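Local coordinates for PKS (Streptomyces albus, PDB 4OQJ), which is a ketosynthase of an AT-less type I polyketide synthase, probably condensing carrier-bound acyl units during oxazolomycin biosynthesis, at residues Glu112-Ala117 / Tyr178-Cys183. Numbering follows the deposited sequence.
Sequences ECAYEA and YKLNLC. With K (potassium ion), chain B.
Three buried residues make this contact: L180 reaches across to A114 and Y115, with no hydrogen bond between the two segments. Two residues before it, Y178 faces the other way, its OH binding the potassium ion at 2.9 Å; one of the ion's waters also donates to the Y178 carbonyl O, and S292 O and K294 O of the second subunit share the ion. L180 then turns inward, and its forked end divides the work. CD1 lies 3.9 Å from A114 CB, where the small alanine lets the leucine come close to the helix backbone, 3.8 Å from CD1 to Y115 N. CD2 meets the ring of Y115 at an oblique angle, 3.8 Å from CD2 to Y115 CD2; with CG anti to the backbone N (chi1 -172°), the ring extends beside the leucine's second methyl. N181, the first residue past the helix, takes a positive phi (70°), which asparagine tolerates well, and its OD1 accepts a hydrogen bond from S292 N of the second subunit. Within the thiolase-like fold, helix 105-121 is thus wedged between strand 23-31, where A29 packs on C113 and A117, and the end of helix 171-180, whose far side faces the second subunit.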
loop_
_atom_site.group_PDB
_atom_site.type_symbol
_atom_site.label_atom_id
_atom_site.label_comp_id
_atom_site.label_asym_id
_atom_site.label_seq_id
_atom_site.Cartn_x
_atom_site.Cartn_y
_atom_site.Cartn_z
ATOM N N GLU A 112 -11.411 6.175 15.802
ATOM C CA GLU A 112 -12.702 5.844 16.416
ATOM C C GLU A 112 -13.525 4.989 15.458
ATOM O O GLU A 112 -14.202 4.054 15.883
ATOM C CB GLU A 112 -13.470 7.102 16.806
ATOM C CG GLU A 112 -12.956 7.762 18.063
ATOM C CD GLU A 112 -13.851 8.893 18.545
ATOM O OE1 GLU A 112 -14.864 9.194 17.874
ATOM O OE2 GLU A 112 -13.554 9.483 19.601
ATOM N N CYS A 113 -13.470 5.299 14.166
ATOM C CA CYS A 113 -14.249 4.533 13.177
ATOM C C CYS A 113 -13.792 3.053 13.086
ATOM O O CYS A 113 -14.612 2.138 12.974
ATOM C CB CYS A 113 -14.150 5.190 11.802
ATOM S SG CYS A 113 -15.299 4.484 10.581
ATOM N N ALA A 114 -12.483 2.829 13.133
ATOM C CA ALA A 114 -11.937 1.472 13.109
ATOM C C ALA A 114 -12.359 0.684 14.345
ATOM O O ALA A 114 -12.702 -0.496 14.250
ATOM C CB ALA A 114 -10.411 1.513 13.005
ATOM N N TYR A 115 -12.309 1.334 15.502
ATOM C CA TYR A 115 -12.797 0.755 16.743
ATOM C C TYR A 115 -14.250 0.310 16.557
ATOM O O TYR A 115 -14.599 -0.814 16.890
ATOM C CB TYR A 115 -12.656 1.774 17.875
ATOM C CG TYR A 115 -12.935 1.292 19.295
ATOM C CD1 TYR A 115 -14.223 0.997 19.723
ATOM C CD2 TYR A 115 -11.906 1.208 20.228
ATOM C CE1 TYR A 115 -14.472 0.591 21.040
ATOM C CE2 TYR A 115 -12.136 0.814 21.530
ATOM C CZ TYR A 115 -13.417 0.505 21.935
ATOM O OH TYR A 115 -13.631 0.117 23.238
ATOM N N GLU A 116 -15.082 1.192 16.007
ATOM C CA GLU A 116 -16.489 0.878 15.768
ATOM C C GLU A 116 -16.650 -0.293 14.816
ATOM O O GLU A 116 -17.530 -1.124 15.019
ATOM C CB GLU A 116 -17.239 2.086 15.192
ATOM C CG GLU A 116 -17.549 3.196 16.190
ATOM C CD GLU A 116 -18.086 4.470 15.506
ATOM O OE1 GLU A 116 -17.881 4.619 14.280
ATOM O OE2 GLU A 116 -18.705 5.321 16.197
ATOM N N ALA A 117 -15.823 -0.351 13.766
ATOM C CA ALA A 117 -15.948 -1.421 12.776
ATOM C C ALA A 117 -15.648 -2.783 13.398
ATOM O O ALA A 117 -16.337 -3.771 13.115
ATOM C CB ALA A 117 -15.038 -1.171 11.585
ATOM N N TYR A 178 -1.322 0.420 16.867
ATOM C CA TYR A 178 -0.785 0.537 18.215
ATOM C C TYR A 178 -1.883 0.675 19.271
ATOM O O TYR A 178 -1.792 0.106 20.364
ATOM C CB TYR A 178 0.163 1.735 18.309
ATOM C CG TYR A 178 0.680 1.942 19.706
ATOM C CD1 TYR A 178 1.531 1.004 20.283
ATOM C CD2 TYR A 178 0.309 3.056 20.462
ATOM C CE1 TYR A 178 2.007 1.160 21.570
ATOM C CE2 TYR A 178 0.791 3.229 21.770
ATOM C CZ TYR A 178 1.637 2.264 22.310
ATOM O OH TYR A 178 2.121 2.381 23.589
ATOM N N LYS A 179 -2.927 1.424 18.953
ATOM C CA LYS A 179 -3.953 1.709 19.947
ATOM C C LYS A 179 -5.036 0.645 20.005
ATOM O O LYS A 179 -5.691 0.512 21.035
ATOM C CB LYS A 179 -4.583 3.066 19.671
ATOM C CG LYS A 179 -3.668 4.235 19.956
ATOM C CD LYS A 179 -3.344 4.334 21.431
ATOM C CE LYS A 179 -2.493 5.549 21.700
ATOM N NZ LYS A 179 -2.209 5.679 23.147
ATOM N N LEU A 180 -5.239 -0.094 18.909
ATOM C CA LEU A 180 -6.240 -1.170 18.874
ATOM C C LEU A 180 -5.647 -2.585 19.010
ATOM O O LEU A 180 -6.388 -3.544 19.180
ATOM C CB LEU A 180 -7.051 -1.104 17.581
ATOM C CG LEU A 180 -7.814 0.202 17.308
ATOM C CD1 LEU A 180 -8.806 0.001 16.171
ATOM C CD2 LEU A 180 -8.531 0.694 18.553
ATOM N N ASN A 181 -4.320 -2.695 18.932
ATOM C CA ASN A 181 -3.563 -3.971 18.925
ATOM C C ASN A 181 -3.744 -4.798 17.648
ATOM O O ASN A 181 -4.158 -5.957 17.688
ATOM C CB ASN A 181 -3.909 -4.857 20.126
ATOM C CG ASN A 181 -2.868 -5.961 20.343
ATOM O OD1 ASN A 181 -1.667 -5.727 20.202
ATOM N ND2 ASN A 181 -3.322 -7.166 20.673
ATOM N N LEU A 182 -3.385 -4.209 16.515
ATOM C CA LEU A 182 -3.440 -4.895 15.229
ATOM C C LEU A 182 -2.002 -5.258 14.886
ATOM O O LEU A 182 -1.159 -4.364 14.771
ATOM C CB LEU A 182 -4.071 -3.995 14.159
ATOM C CG LEU A 182 -5.353 -3.276 14.561
ATOM C CD1 LEU A 182 -5.927 -2.505 13.400
ATOM C CD2 LEU A 182 -6.386 -4.265 15.119
ATOM N N CYS A 183 -1.714 -6.553 14.762
ATOM C CA CYS A 183 -0.349 -7.039 14.572
ATOM C C CYS A 183 -0.061 -7.519 13.153
ATOM O O CYS A 183 1.045 -7.986 12.861
ATOM C CB CYS A 183 -0.065 -8.166 15.557
ATOM S SG CYS A 183 -0.240 -7.617 17.258
HETATM K K K B . 1.062 0.023 24.943
HETATM O O HOH W 1 -1.214 0.836 23.132
HETATM O O HOH W 2 2.048 2.179 27.070
HETATM O O HOH W 3 1.553 -2.318 27.001
HETATM O O HOH W 4 -1.179 -1.147 26.306
#